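Local coordinates for microtubule-associated protein 1A/1B, light chain 3, putative (Trypanosoma brucei, PDB 3H9D), which is an ATG8-family ubiquitin-like protein of autophagy that probably becomes attached to phosphatidylethanolamine in membranes, at residues H28-E37 with R49-D57. Numbering follows the deposited sequence.
Sequences HPDRLPIICE and RCKFLVPSD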
# COMPACT_ATOMS: atom_id res chain seq x y z
N HIS A 28 6.07 -11.15 -22.98
CA HIS A 28 6.59 -12.46 -22.60
C HIS A 28 5.45 -13.34 -22.09
O HIS A 28 5.28 -13.49 -20.87
CB HIS A 28 7.66 -12.32 -21.52
CG HIS A 28 8.77 -11.38 -21.88
ND1 HIS A 28 9.92 -11.81 -22.53
CD2 HIS A 28 8.93 -10.06 -21.67
CE1 HIS A 28 10.72 -10.77 -22.71
NE2 HIS A 28 10.15 -9.70 -22.19
N PRO A 29 4.66 -13.93 -23.02
CA PRO A 29 3.47 -14.71 -22.67
C PRO A 29 3.80 -16.00 -21.92
O PRO A 29 2.93 -16.56 -21.23
CB PRO A 29 2.85 -15.03 -24.04
CG PRO A 29 3.99 -14.99 -24.98
CD PRO A 29 4.89 -13.91 -24.48
N ASP A 30 5.04 -16.47 -22.05
CA ASP A 30 5.48 -17.68 -21.37
C ASP A 30 5.85 -17.47 -19.89
O ASP A 30 6.21 -18.42 -19.19
CB ASP A 30 6.63 -18.36 -22.14
CG ASP A 30 7.82 -17.42 -22.42
OD1 ASP A 30 8.97 -17.91 -22.43
OD2 ASP A 30 7.62 -16.20 -22.66
N ARG A 31 5.74 -16.22 -19.42
CA ARG A 31 6.22 -15.84 -18.08
C ARG A 31 5.14 -15.32 -17.13
O ARG A 31 4.02 -14.97 -17.55
CB ARG A 31 7.37 -14.83 -18.16
CG ARG A 31 8.42 -15.20 -19.17
CD ARG A 31 9.81 -14.89 -18.71
NE ARG A 31 10.76 -15.66 -19.50
CZ ARG A 31 11.95 -16.08 -19.07
NH1 ARG A 31 12.36 -15.80 -17.84
NH2 ARG A 31 12.73 -16.79 -19.88
N LEU A 32 5.49 -15.28 -15.84
CA LEU A 32 4.57 -14.84 -14.80
C LEU A 32 5.22 -13.72 -14.00
O LEU A 32 6.36 -13.85 -13.56
CB LEU A 32 4.21 -16.01 -13.88
CG LEU A 32 3.55 -17.22 -14.53
CD1 LEU A 32 3.61 -18.40 -13.59
CD2 LEU A 32 2.12 -16.91 -14.93
N PRO A 33 4.50 -12.59 -13.83
CA PRO A 33 5.09 -11.44 -13.15
C PRO A 33 5.02 -11.58 -11.63
O PRO A 33 3.94 -11.66 -11.04
CB PRO A 33 4.24 -10.27 -13.65
CG PRO A 33 2.92 -10.87 -13.97
CD PRO A 33 3.12 -12.33 -14.29
N ILE A 34 6.20 -11.62 -11.01
CA ILE A 34 6.33 -11.90 -9.59
C ILE A 34 7.02 -10.73 -8.87
O ILE A 34 8.03 -10.21 -9.34
CB ILE A 34 7.07 -13.27 -9.37
CG1 ILE A 34 6.08 -14.43 -9.29
CG2 ILE A 34 7.92 -13.27 -8.11
CD1 ILE A 34 5.58 -14.92 -10.64
N ILE A 35 6.44 -10.32 -7.74
CA ILE A 35 7.11 -9.38 -6.82
C ILE A 35 7.65 -10.19 -5.63
O ILE A 35 6.92 -10.93 -5.00
CB ILE A 35 6.17 -8.23 -6.33
CG1 ILE A 35 5.58 -7.44 -7.51
CG2 ILE A 35 6.88 -7.26 -5.34
CD1 ILE A 35 6.60 -6.72 -8.36
N CYS A 36 8.94 -10.03 -5.32
CA CYS A 36 9.58 -10.85 -4.31
C CYS A 36 10.31 -10.00 -3.28
O CYS A 36 11.36 -9.41 -3.57
CB CYS A 36 10.56 -11.83 -4.98
SG CYS A 36 10.70 -13.41 -4.15
N GLU A 37 9.75 -9.95 -2.06
CA GLU A 37 10.29 -9.06 -1.02
C GLU A 37 10.63 -9.79 0.27
O GLU A 37 10.04 -10.81 0.57
CB GLU A 37 9.32 -7.90 -0.77
CG GLU A 37 9.05 -7.03 -2.01
CD GLU A 37 7.94 -6.02 -1.78
OE1 GLU A 37 8.25 -4.84 -1.51
OE2 GLU A 37 6.76 -6.42 -1.83
N ARG A 49 15.90 -5.19 -7.15
CA ARG A 49 15.06 -5.48 -8.28
C ARG A 49 14.25 -6.70 -7.91
O ARG A 49 14.67 -7.84 -8.09
CB ARG A 49 15.95 -5.76 -9.50
CG ARG A 49 17.04 -4.71 -9.70
CD ARG A 49 18.39 -5.38 -9.83
NE ARG A 49 18.63 -5.81 -11.19
CZ ARG A 49 19.28 -6.92 -11.54
NH1 ARG A 49 19.74 -7.76 -10.62
NH2 ARG A 49 19.45 -7.19 -12.82
N CYS A 50 13.07 -6.44 -7.36
CA CYS A 50 12.26 -7.46 -6.74
C CYS A 50 11.23 -8.04 -7.70
O CYS A 50 10.37 -8.80 -7.30
CB CYS A 50 11.55 -6.84 -5.53
SG CYS A 50 10.30 -5.64 -6.01
N LYS A 51 11.33 -7.68 -8.97
CA LYS A 51 10.39 -8.15 -9.97
C LYS A 51 10.99 -9.29 -10.79
O LYS A 51 12.08 -9.18 -11.35
CB LYS A 51 9.98 -6.99 -10.88
CG LYS A 51 8.61 -7.13 -11.53
CD LYS A 51 8.33 -5.97 -12.47
CE LYS A 51 8.82 -4.65 -11.90
NZ LYS A 51 8.94 -3.61 -12.96
N PHE A 52 10.27 -10.40 -10.83
CA PHE A 52 10.70 -11.58 -11.58
C PHE A 52 9.71 -11.91 -12.65
O PHE A 52 8.51 -11.89 -12.43
CB PHE A 52 10.91 -12.77 -10.65
CG PHE A 52 12.10 -12.64 -9.77
CD1 PHE A 52 12.01 -11.96 -8.55
CD2 PHE A 52 13.34 -13.15 -10.17
CE1 PHE A 52 13.12 -11.81 -7.73
CE2 PHE A 52 14.46 -13.01 -9.36
CZ PHE A 52 14.36 -12.33 -8.14
N LEU A 53 10.24 -12.20 -13.83
CA LEU A 53 9.45 -12.68 -14.94
C LEU A 53 9.80 -14.16 -15.00
O LEU A 53 10.83 -14.55 -15.54
CB LEU A 53 9.84 -11.93 -16.22
CG LEU A 53 9.29 -10.51 -16.44
CD1 LEU A 53 9.46 -9.53 -15.25
CD2 LEU A 53 9.91 -9.92 -17.68
N VAL A 54 8.93 -14.97 -14.39
CA VAL A 54 9.22 -16.36 -14.04
C VAL A 54 8.62 -17.32 -15.06
O VAL A 54 7.41 -17.27 -15.31
CB VAL A 54 8.69 -16.69 -12.59
CG1 VAL A 54 8.92 -18.17 -12.22
CG2 VAL A 54 9.32 -15.77 -11.56
N PRO A 55 9.46 -18.20 -15.65
CA PRO A 55 8.96 -19.23 -16.57
C PRO A 55 7.81 -19.99 -15.93
O PRO A 55 7.95 -20.51 -14.82
CB PRO A 55 10.17 -20.16 -16.74
CG PRO A 55 11.36 -19.29 -16.51
CD PRO A 55 10.92 -18.26 -15.49
N SER A 56 6.67 -20.03 -16.61
CA SER A 56 5.43 -20.59 -16.05
C SER A 56 5.46 -22.10 -15.83
O SER A 56 4.49 -22.69 -15.36
CB SER A 56 4.26 -20.21 -16.95
OG SER A 56 3.02 -20.39 -16.27
N ASP A 57 6.59 -22.72 -16.20
CA ASP A 57 6.83 -24.16 -16.05
C ASP A 57 7.62 -24.50 -14.78
O ASP A 57 7.96 -25.67 -14.54
CB ASP A 57 7.57 -24.71 -17.28
CG ASP A 57 8.76 -23.85 -17.66
OD1 ASP A 57 9.87 -24.39 -17.84
OD2 ASP A 57 8.60 -22.62 -17.78
O HOH W 1 6.32 -21.51 -19.95
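Arg31 lays one face of its guanidinium over Pro55, whose CG sits 3.8 Å above the plane and toward its rim. The two belong to the antiparallel hairpin that follows the N-terminal helices and begins the ubiquitin-like core of ATG8 proteins, strand 31-38 running between 51-55 and 108-113. A bend at chi2 (-141°) carries the Arg31 head across strand 51-55, where NH1 gives a nearly straight hydrogen bond to Leu53 O (3.0 Å, 163°) lying in the guanidinium plane. Leu32 and Ile34 each exchange a pair of backbone hydrogen bonds, with Val54 and Phe52 respectively, and Cys36 N adds one to Cys50 O at 2.7 Å. On the face carrying Leu32 and Ile34, Ile34 CD1 rests on Val54 CG2 (3.9 Å) and Cys36 CB on Phe52 CE1 (3.8 Å), while Phe63 meets the Phe52 ring edge-to-face. On the face of Pro33 and Ile35, Ile35 CD1 touches Lys51 CG; Lys51 NZ reaches on to a salt bridge with Asp20. Beyond the ladder, the type I turn from His28 to Arg31 presents Asp30 O, which accepts hydrogen bonds from Ser56 N (3.1 Å) and from a water at 3.2 Å.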